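Local coordinates for NEQ263 (Nanoarchaeum equitans Kin4-M, PDB 5BN3), which probably binds ATP as one of the two kinds of subunit in the catalytic core of an unusual archaeal ATP synthase, at residues K5-A10 with S239-E244; A253-D258 with P292-Y297. One frame throughout, in Å; residues are numbered along the deposited sequence.

Contact 1: residues K5-A10 with S239-E244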
ATOM      1  N   LYS B   5     -10.647 -29.934  11.455  1.00 61.42           N
ATOM      2  CA  LYS B   5     -10.823 -28.595  12.002  1.00 65.25           C
ATOM      3  C   LYS B   5     -11.909 -27.923  11.185  1.00 55.84           C
ATOM      4  O   LYS B   5     -11.621 -27.292  10.167  1.00 52.40           O
ATOM      5  CB  LYS B   5      -9.536 -27.769  11.977  1.00 59.67           C
ATOM      6  CG  LYS B   5      -9.719 -26.414  12.657  1.00 73.49           C
ATOM      7  CD  LYS B   5      -8.415 -25.673  12.867  1.00 73.18           C
ATOM      8  CE  LYS B   5      -8.673 -24.360  13.587  1.00 77.11           C
ATOM      9  NZ  LYS B   5      -9.660 -23.512  12.866  1.00 74.85           N
ATOM     10  N   PRO B   6     -13.167 -28.072  11.633  1.00 64.14           N
ATOM     11  CA  PRO B   6     -14.375 -27.656  10.910  1.00 69.84           C
ATOM     12  C   PRO B   6     -14.248 -26.262  10.308  1.00 73.02           C
ATOM     13  O   PRO B   6     -13.734 -25.357  10.969  1.00 68.08           O
ATOM     14  CB  PRO B   6     -15.449 -27.667  11.999  1.00 64.45           C
ATOM     15  CG  PRO B   6     -14.988 -28.718  12.949  1.00 57.07           C
ATOM     16  CD  PRO B   6     -13.486 -28.613  12.967  1.00 58.73           C
ATOM     17  N   PRO B   7     -14.718 -26.087   9.063  1.00 61.53           N
ATOM     18  CA  PRO B   7     -15.411 -27.111   8.273  1.00 54.02           C
ATOM     19  C   PRO B   7     -14.475 -28.034   7.490  1.00 40.41           C
ATOM     20  O   PRO B   7     -14.952 -28.739   6.598  1.00 49.81           O
ATOM     21  CB  PRO B   7     -16.229 -26.272   7.290  1.00 54.10           C
ATOM     22  CG  PRO B   7     -15.366 -25.076   7.049  1.00 57.63           C
ATOM     23  CD  PRO B   7     -14.651 -24.798   8.351  1.00 68.62           C
ATOM     24  N   LEU B   8     -13.183 -28.041   7.806  1.00 47.14           N
ATOM     25  CA  LEU B   8     -12.225 -28.822   7.020  1.00 49.19           C
ATOM     26  C   LEU B   8     -11.892 -30.189   7.623  1.00 53.17           C
ATOM     27  O   LEU B   8     -11.645 -30.309   8.823  1.00 46.99           O
ATOM     28  CB  LEU B   8     -10.928 -28.035   6.802  1.00 43.77           C
ATOM     29  CG  LEU B   8      -9.890 -28.702   5.895  1.00 52.92           C
ATOM     30  CD1 LEU B   8     -10.407 -28.786   4.472  1.00 58.66           C
ATOM     31  CD2 LEU B   8      -8.556 -27.970   5.932  1.00 61.56           C
ATOM     32  N   ILE B   9     -11.897 -31.214   6.774  1.00 50.35           N
ATOM     33  CA  ILE B   9     -11.370 -32.524   7.146  1.00 56.51           C
ATOM     34  C   ILE B   9     -10.309 -32.979   6.147  1.00 52.90           C
ATOM     35  O   ILE B   9     -10.435 -32.750   4.942  1.00 49.31           O
ATOM     36  CB  ILE B   9     -12.476 -33.605   7.286  1.00 55.61           C
ATOM     37  CG1 ILE B   9     -13.193 -33.846   5.956  1.00 57.11           C
ATOM     38  CG2 ILE B   9     -13.471 -33.220   8.364  1.00 45.96           C
ATOM     39  CD1 ILE B   9     -14.223 -34.969   6.009  1.00 61.03           C
ATOM     40  N   ALA B  10      -9.248 -33.596   6.660  1.00 48.98           N
ATOM     41  CA  ALA B  10      -8.239 -34.216   5.809  1.00 50.78           C
ATOM     42  C   ALA B  10      -8.432 -35.719   5.897  1.00 66.59           C
ATOM     43  O   ALA B  10      -8.555 -36.272   6.994  1.00 60.53           O
ATOM     44  CB  ALA B  10      -6.846 -33.832   6.252  1.00 49.26           C
ATOM     45  N   SER B 239     -10.501 -20.999  -0.700  1.00 36.66           N
ATOM     46  CA  SER B 239      -9.205 -20.837  -1.351  1.00 42.17           C
ATOM     47  C   SER B 239      -8.052 -20.855  -0.354  1.00 39.61           C
ATOM     48  O   SER B 239      -6.970 -21.332  -0.674  1.00 44.04           O
ATOM     49  CB  SER B 239      -9.171 -19.533  -2.150  1.00 40.01           C
ATOM     50  OG  SER B 239      -7.877 -19.300  -2.671  1.00 72.31           O
ATOM     51  N   THR B 240      -8.296 -20.333   0.845  1.00 42.14           N
ATOM     52  CA  THR B 240      -7.281 -20.253   1.892  1.00 44.22           C
ATOM     53  C   THR B 240      -7.132 -21.588   2.635  1.00 43.03           C
ATOM     54  O   THR B 240      -6.052 -21.912   3.136  1.00 45.95           O
ATOM     55  CB  THR B 240      -7.609 -19.119   2.893  1.00 49.73           C
ATOM     56  OG1 THR B 240      -7.796 -17.889   2.179  1.00 48.86           O
ATOM     57  CG2 THR B 240      -6.491 -18.939   3.893  1.00 51.69           C
ATOM     58  N   LEU B 241      -8.212 -22.365   2.687  1.00 46.46           N
ATOM     59  CA  LEU B 241      -8.178 -23.695   3.299  1.00 60.83           C
ATOM     60  C   LEU B 241      -7.352 -24.652   2.445  1.00 61.98           C
ATOM     61  O   LEU B 241      -6.507 -25.389   2.955  1.00 65.38           O
ATOM     62  CB  LEU B 241      -9.594 -24.231   3.505  1.00 49.03           C
ATOM     63  CG  LEU B 241     -10.348 -23.626   4.690  1.00 54.07           C
ATOM     64  CD1 LEU B 241     -11.772 -24.140   4.737  1.00 49.80           C
ATOM     65  CD2 LEU B 241      -9.630 -23.937   5.992  1.00 52.46           C
ATOM     66  N   ARG B 242      -7.619 -24.645   1.144  1.00 56.02           N
ATOM     67  CA  ARG B 242      -6.659 -25.130   0.171  1.00 59.95           C
ATOM     68  C   ARG B 242      -5.475 -24.203   0.389  1.00 67.02           C
ATOM     69  O   ARG B 242      -5.663 -23.028   0.665  1.00 88.44           O
ATOM     70  CB  ARG B 242      -7.224 -24.933  -1.235  1.00 61.14           C
ATOM     71  CG  ARG B 242      -7.235 -26.178  -2.102  1.00 81.21           C
ATOM     72  CD  ARG B 242      -8.569 -26.334  -2.831  1.00 65.21           C
ATOM     73  NE  ARG B 242      -8.943 -25.143  -3.595  1.00 70.53           N
ATOM     74  CZ  ARG B 242     -10.041 -25.041  -4.341  1.00 80.28           C
ATOM     75  NH1 ARG B 242     -10.883 -26.062  -4.436  1.00 66.67           N
ATOM     76  NH2 ARG B 242     -10.295 -23.918  -4.996  1.00 65.29           N
ATOM     77  N   LYS B 243      -4.251 -24.695   0.299  1.00 66.54           N
ATOM     78  CA  LYS B 243      -3.129 -23.805   0.576  1.00 76.48           C
ATOM     79  C   LYS B 243      -2.756 -22.968  -0.652  1.00 68.79           C
ATOM     80  O   LYS B 243      -1.580 -22.858  -1.006  1.00 69.61           O
ATOM     81  CB  LYS B 243      -1.932 -24.590   1.103  1.00 79.91           C
ATOM     82  CG  LYS B 243      -2.186 -25.335   2.412  1.00 83.07           C
ATOM     83  CD  LYS B 243      -2.434 -24.369   3.566  1.00 84.57           C
ATOM     84  CE  LYS B 243      -1.835 -24.882   4.874  1.00 92.41           C
ATOM     85  NZ  LYS B 243      -1.923 -23.880   5.981  1.00 80.21           N
ATOM     86  N   GLU B 244      -3.766 -22.370  -1.282  1.00 60.13           N
ATOM     87  CA  GLU B 244      -3.582 -21.581  -2.500  1.00 71.63           C
ATOM     88  C   GLU B 244      -2.819 -20.280  -2.269  1.00 62.72           C
ATOM     89  O   GLU B 244      -2.918 -19.665  -1.205  1.00 63.89           O
ATOM     90  CB  GLU B 244      -4.938 -21.259  -3.143  1.00 49.14           C
ATOM     91  CG  GLU B 244      -5.731 -22.472  -3.604  1.00 64.40           C
ATOM     92  CD  GLU B 244      -6.960 -22.085  -4.399  1.00 63.86           C
ATOM     93  OE1 GLU B 244      -7.828 -22.953  -4.629  1.00 66.72           O
ATOM     94  OE2 GLU B 244      -7.055 -20.906  -4.800  1.00 84.34           O
TER
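Leu8 and Leu241 mark the closest approach of the two backbones, their CA atoms 7.5 Å apart, so that side chains alone bridge the gap. Segment 5-10 forms a tight beta hairpin between strands 3-5 and 8-12, its type VI turn carrying a cis peptide bond before Pro7. Lys5 and Leu8 flank the turn as a hydrogen-bonded pair, N to O in both directions. Segment 239-244 ends helix 228-241 and runs just beyond it. Leu8 and Leu241 point at each other and slide past in opposite directions. With Leu8 CG anti to the backbone N (chi1 -175°) and Leu241 CG anti to its carbonyl carbon (chi1 -77°), CD2 of Leu8 lies 4.2 Å from CD2 of Leu241. The other branch of Leu241, CD1, reaches the proline ring at Pro7 CG, 4.4 Å away. This small apolar patch joins the antiparallel sheet of the N-terminal domain to the nucleotide-binding domain, and Leu42 of strand 38-43 also packs on Leu241. Around the helix end the chemistry becomes polar. Arg242 leaves helical geometry and forms a side-on salt bridge with Glu244, NE (2.7 Å) and NH2 both donating to OE1. From the last helical turn, Ser239 OG donates to Glu244 OE2 at 2.8 Å, from above the carboxylate plane. Arg242 NH1 bonds to Ile32 O, and Lys5 NZ forms a salt bridge with Glu338 of a neighbouring alpha chain.

Contact 2: residues A253-D258 with P292-Y297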
ATOM      1  N   ALA B 253      -6.838 -15.887  -7.077  1.00 34.97           N
ATOM      2  CA  ALA B 253      -6.446 -15.338  -8.371  1.00 40.59           C
ATOM      3  C   ALA B 253      -7.514 -15.519  -9.448  1.00 39.71           C
ATOM      4  O   ALA B 253      -7.584 -14.740 -10.401  1.00 37.59           O
ATOM      5  CB  ALA B 253      -5.145 -15.971  -8.816  1.00 47.68           C
ATOM      6  N   TYR B 254      -8.338 -16.550  -9.294  1.00 36.58           N
ATOM      7  CA  TYR B 254      -9.366 -16.875 -10.277  1.00 33.97           C
ATOM      8  C   TYR B 254     -10.728 -16.266  -9.939  1.00 37.51           C
ATOM      9  O   TYR B 254     -11.748 -16.721 -10.450  1.00 34.34           O
ATOM     10  CB  TYR B 254      -9.496 -18.395 -10.411  1.00 43.93           C
ATOM     11  CG  TYR B 254      -9.634 -19.110  -9.089  1.00 41.14           C
ATOM     12  CD1 TYR B 254     -10.870 -19.245  -8.475  1.00 39.18           C
ATOM     13  CD2 TYR B 254      -8.529 -19.657  -8.459  1.00 48.93           C
ATOM     14  CE1 TYR B 254     -10.999 -19.898  -7.270  1.00 49.44           C
ATOM     15  CE2 TYR B 254      -8.647 -20.312  -7.261  1.00 43.46           C
ATOM     16  CZ  TYR B 254      -9.882 -20.430  -6.667  1.00 51.64           C
ATOM     17  OH  TYR B 254     -10.002 -21.085  -5.464  1.00 49.09           O
ATOM     18  N   LEU B 255     -10.743 -15.241  -9.088  1.00 36.64           N
ATOM     19  CA  LEU B 255     -12.002 -14.626  -8.656  1.00 32.06           C
ATOM     20  C   LEU B 255     -12.861 -14.146  -9.826  1.00 26.54           C
ATOM     21  O   LEU B 255     -14.069 -14.371  -9.843  1.00 30.42           O
ATOM     22  CB  LEU B 255     -11.745 -13.478  -7.671  1.00 34.10           C
ATOM     23  CG  LEU B 255     -12.999 -12.773  -7.142  1.00 33.31           C
ATOM     24  CD1 LEU B 255     -13.933 -13.772  -6.482  1.00 35.18           C
ATOM     25  CD2 LEU B 255     -12.640 -11.666  -6.165  1.00 33.64           C
ATOM     26  N   TYR B 256     -12.235 -13.501 -10.807  1.00 28.47           N
ATOM     27  CA  TYR B 256     -12.949 -13.049 -11.998  1.00 36.81           C
ATOM     28  C   TYR B 256     -13.617 -14.221 -12.708  1.00 34.74           C
ATOM     29  O   TYR B 256     -14.793 -14.157 -13.066  1.00 26.42           O
ATOM     30  CB  TYR B 256     -11.988 -12.339 -12.958  1.00 32.24           C
ATOM     31  CG  TYR B 256     -12.592 -11.982 -14.302  1.00 30.83           C
ATOM     32  CD1 TYR B 256     -12.540 -12.869 -15.371  1.00 30.21           C
ATOM     33  CD2 TYR B 256     -13.197 -10.751 -14.507  1.00 34.91           C
ATOM     34  CE1 TYR B 256     -13.086 -12.548 -16.597  1.00 30.97           C
ATOM     35  CE2 TYR B 256     -13.742 -10.417 -15.735  1.00 26.61           C
ATOM     36  CZ  TYR B 256     -13.685 -11.321 -16.773  1.00 40.08           C
ATOM     37  OH  TYR B 256     -14.224 -11.001 -17.996  1.00 35.58           O
ATOM     38  N   THR B 257     -12.853 -15.286 -12.921  1.00 32.31           N
ATOM     39  CA  THR B 257     -13.353 -16.449 -13.644  1.00 26.01           C
ATOM     40  C   THR B 257     -14.486 -17.141 -12.883  1.00 29.66           C
ATOM     41  O   THR B 257     -15.462 -17.586 -13.483  1.00 35.22           O
ATOM     42  CB  THR B 257     -12.213 -17.442 -13.950  1.00 33.20           C
ATOM     43  OG1 THR B 257     -11.215 -16.782 -14.738  1.00 36.61           O
ATOM     44  CG2 THR B 257     -12.732 -18.644 -14.720  1.00 31.45           C
ATOM     45  N   ASP B 258     -14.365 -17.215 -11.561  1.00 28.74           N
ATOM     46  CA  ASP B 258     -15.407 -17.841 -10.757  1.00 30.10           C
ATOM     47  C   ASP B 258     -16.689 -17.011 -10.744  1.00 31.40           C
ATOM     48  O   ASP B 258     -17.786 -17.556 -10.862  1.00 34.55           O
ATOM     49  CB  ASP B 258     -14.917 -18.089  -9.333  1.00 35.75           C
ATOM     50  CG  ASP B 258     -15.935 -18.823  -8.494  1.00 53.27           C
ATOM     51  OD1 ASP B 258     -15.918 -20.072  -8.488  1.00 39.19           O
ATOM     52  OD2 ASP B 258     -16.764 -18.155  -7.846  1.00 46.25           O
ATOM     53  N   PRO B 292     -16.678  -5.188  -6.506  1.00 27.57           N
ATOM     54  CA  PRO B 292     -17.455  -4.438  -7.502  1.00 24.89           C
ATOM     55  C   PRO B 292     -16.702  -4.208  -8.811  1.00 23.54           C
ATOM     56  O   PRO B 292     -17.339  -4.122  -9.861  1.00 28.14           O
ATOM     57  CB  PRO B 292     -17.733  -3.097  -6.808  1.00 27.74           C
ATOM     58  CG  PRO B 292     -16.694  -2.987  -5.741  1.00 27.12           C
ATOM     59  CD  PRO B 292     -16.446  -4.397  -5.282  1.00 28.37           C
ATOM     60  N   ASP B 293     -15.376  -4.099  -8.754  1.00 27.47           N
ATOM     61  CA  ASP B 293     -14.591  -3.868  -9.962  1.00 32.96           C
ATOM     62  C   ASP B 293     -14.659  -5.048 -10.929  1.00 34.21           C
ATOM     63  O   ASP B 293     -14.901  -4.865 -12.124  1.00 29.38           O
ATOM     64  CB  ASP B 293     -13.133  -3.550  -9.616  1.00 32.29           C
ATOM     65  CG  ASP B 293     -12.298  -3.262 -10.843  1.00 43.41           C
ATOM     66  OD1 ASP B 293     -12.556  -2.237 -11.512  1.00 33.83           O
ATOM     67  OD2 ASP B 293     -11.377  -4.053 -11.146  1.00 36.13           O
ATOM     68  N   LEU B 294     -14.448  -6.258 -10.416  1.00 27.42           N
ATOM     69  CA  LEU B 294     -14.537  -7.455 -11.254  1.00 27.69           C
ATOM     70  C   LEU B 294     -15.963  -7.675 -11.753  1.00 29.63           C
ATOM     71  O   LEU B 294     -16.173  -8.075 -12.899  1.00 32.06           O
ATOM     72  CB  LEU B 294     -14.036  -8.694 -10.503  1.00 29.20           C
ATOM     73  CG  LEU B 294     -12.543  -8.754 -10.170  1.00 29.32           C
ATOM     74  CD1 LEU B 294     -12.167 -10.114  -9.598  1.00 37.90           C
ATOM     75  CD2 LEU B 294     -11.695  -8.437 -11.390  1.00 35.48           C
ATOM     76  N   THR B 295     -16.940  -7.407 -10.891  1.00 28.83           N
ATOM     77  CA  THR B 295     -18.344  -7.548 -11.269  1.00 29.51           C
ATOM     78  C   THR B 295     -18.686  -6.561 -12.381  1.00 28.62           C
ATOM     79  O   THR B 295     -19.407  -6.897 -13.327  1.00 29.02           O
ATOM     80  CB  THR B 295     -19.271  -7.330 -10.059  1.00 33.56           C
ATOM     81  OG1 THR B 295     -19.034  -8.362  -9.091  1.00 32.16           O
ATOM     82  CG2 THR B 295     -20.735  -7.367 -10.480  1.00 32.10           C
ATOM     83  N   GLY B 296     -18.156  -5.347 -12.272  1.00 30.18           N
ATOM     84  CA  GLY B 296     -18.339  -4.345 -13.306  1.00 31.99           C
ATOM     85  C   GLY B 296     -17.811  -4.813 -14.650  1.00 31.34           C
ATOM     86  O   GLY B 296     -18.419  -4.546 -15.687  1.00 29.79           O
ATOM     87  N   TYR B 297     -16.683  -5.521 -14.632  1.00 28.63           N
ATOM     88  CA  TYR B 297     -16.081  -6.048 -15.857  1.00 26.31           C
ATOM     89  C   TYR B 297     -16.852  -7.222 -16.463  1.00 27.85           C
ATOM     90  O   TYR B 297     -16.557  -7.647 -17.584  1.00 30.26           O
ATOM     91  CB  TYR B 297     -14.633  -6.484 -15.599  1.00 26.87           C
ATOM     92  CG  TYR B 297     -13.601  -5.382 -15.703  1.00 27.12           C
ATOM     93  CD1 TYR B 297     -13.362  -4.739 -16.907  1.00 34.27           C
ATOM     94  CD2 TYR B 297     -12.844  -5.010 -14.601  1.00 28.04           C
ATOM     95  CE1 TYR B 297     -12.414  -3.738 -17.006  1.00 30.36           C
ATOM     96  CE2 TYR B 297     -11.889  -4.010 -14.693  1.00 27.31           C
ATOM     97  CZ  TYR B 297     -11.680  -3.381 -15.900  1.00 33.69           C
ATOM     98  OH  TYR B 297     -10.735  -2.387 -16.012  1.00 33.48           O
TER
HETATM   99  O   HOH W   1     -16.642  -9.877 -19.309  1.00 41.89           O
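Two helices of the P-loop-type nucleotide-binding domain, 255-263 and 290-296, meet here in a buried apolar contact beside the subunit interface. Leu294 carries the contact: with CG anti to its carbonyl carbon (chi1 -68°), it sends CD1 to the first turn of the other helix, 3.6 Å from Tyr256 N and 3.7 Å from Leu255 CG. Its second branch, CD2, lies at the edge of the Tyr256 ring, 4.2 Å from CD2 of that ring. Tyr297 CB meets the same edge, 4.0 Å from Tyr256 CE2, and the two tyrosine side chains cross at about a right angle. One water donates to both Tyr256 OH, at 3.0 Å, and Tyr297 O, at 2.8 Å, adding a polar bridge. Tyr256 OH also bonds to Gly251 O of a neighbouring alpha chain, and Tyr297 OH to Pro381 O of that same chain, whose Arg324 makes a cation-pi contact with Tyr256. Tyr297 comes within about 5 Å of a bound ADP (nearest side-chain atoms), and Gly296 O accepts a hydrogen bond from NH2 of the ADP-binding Arg326. Around the contact, Leu255 also packs on Leu235 of helix 228-241, while Pro292 and Thr295 rest on strands 131-134 and 273-281 of the central sheet.

The two contacts illustrate how one apolar theme adapts to its place in a fold. Contact 1 is partly buried, its centre about 27 Å from the centre of the chain, and joins separate domains; contact 2 is fully buried, its centre about 13 Å from that of the chain, and lies within the nucleotide-binding domain. Neither has a direct hydrogen bond between its segments. Contact 1 depends on a sparse meeting of aliphatic groups, whereas contact 2 adds aromatic edges and a bridging water. Helices 228-241 and 255-263 follow one another in the chain, and Tyr254 OH of contact 2 probably hydrogen-bonds to Glu244 OE1 of contact 1, at 3.0 Å, linking the two contacts.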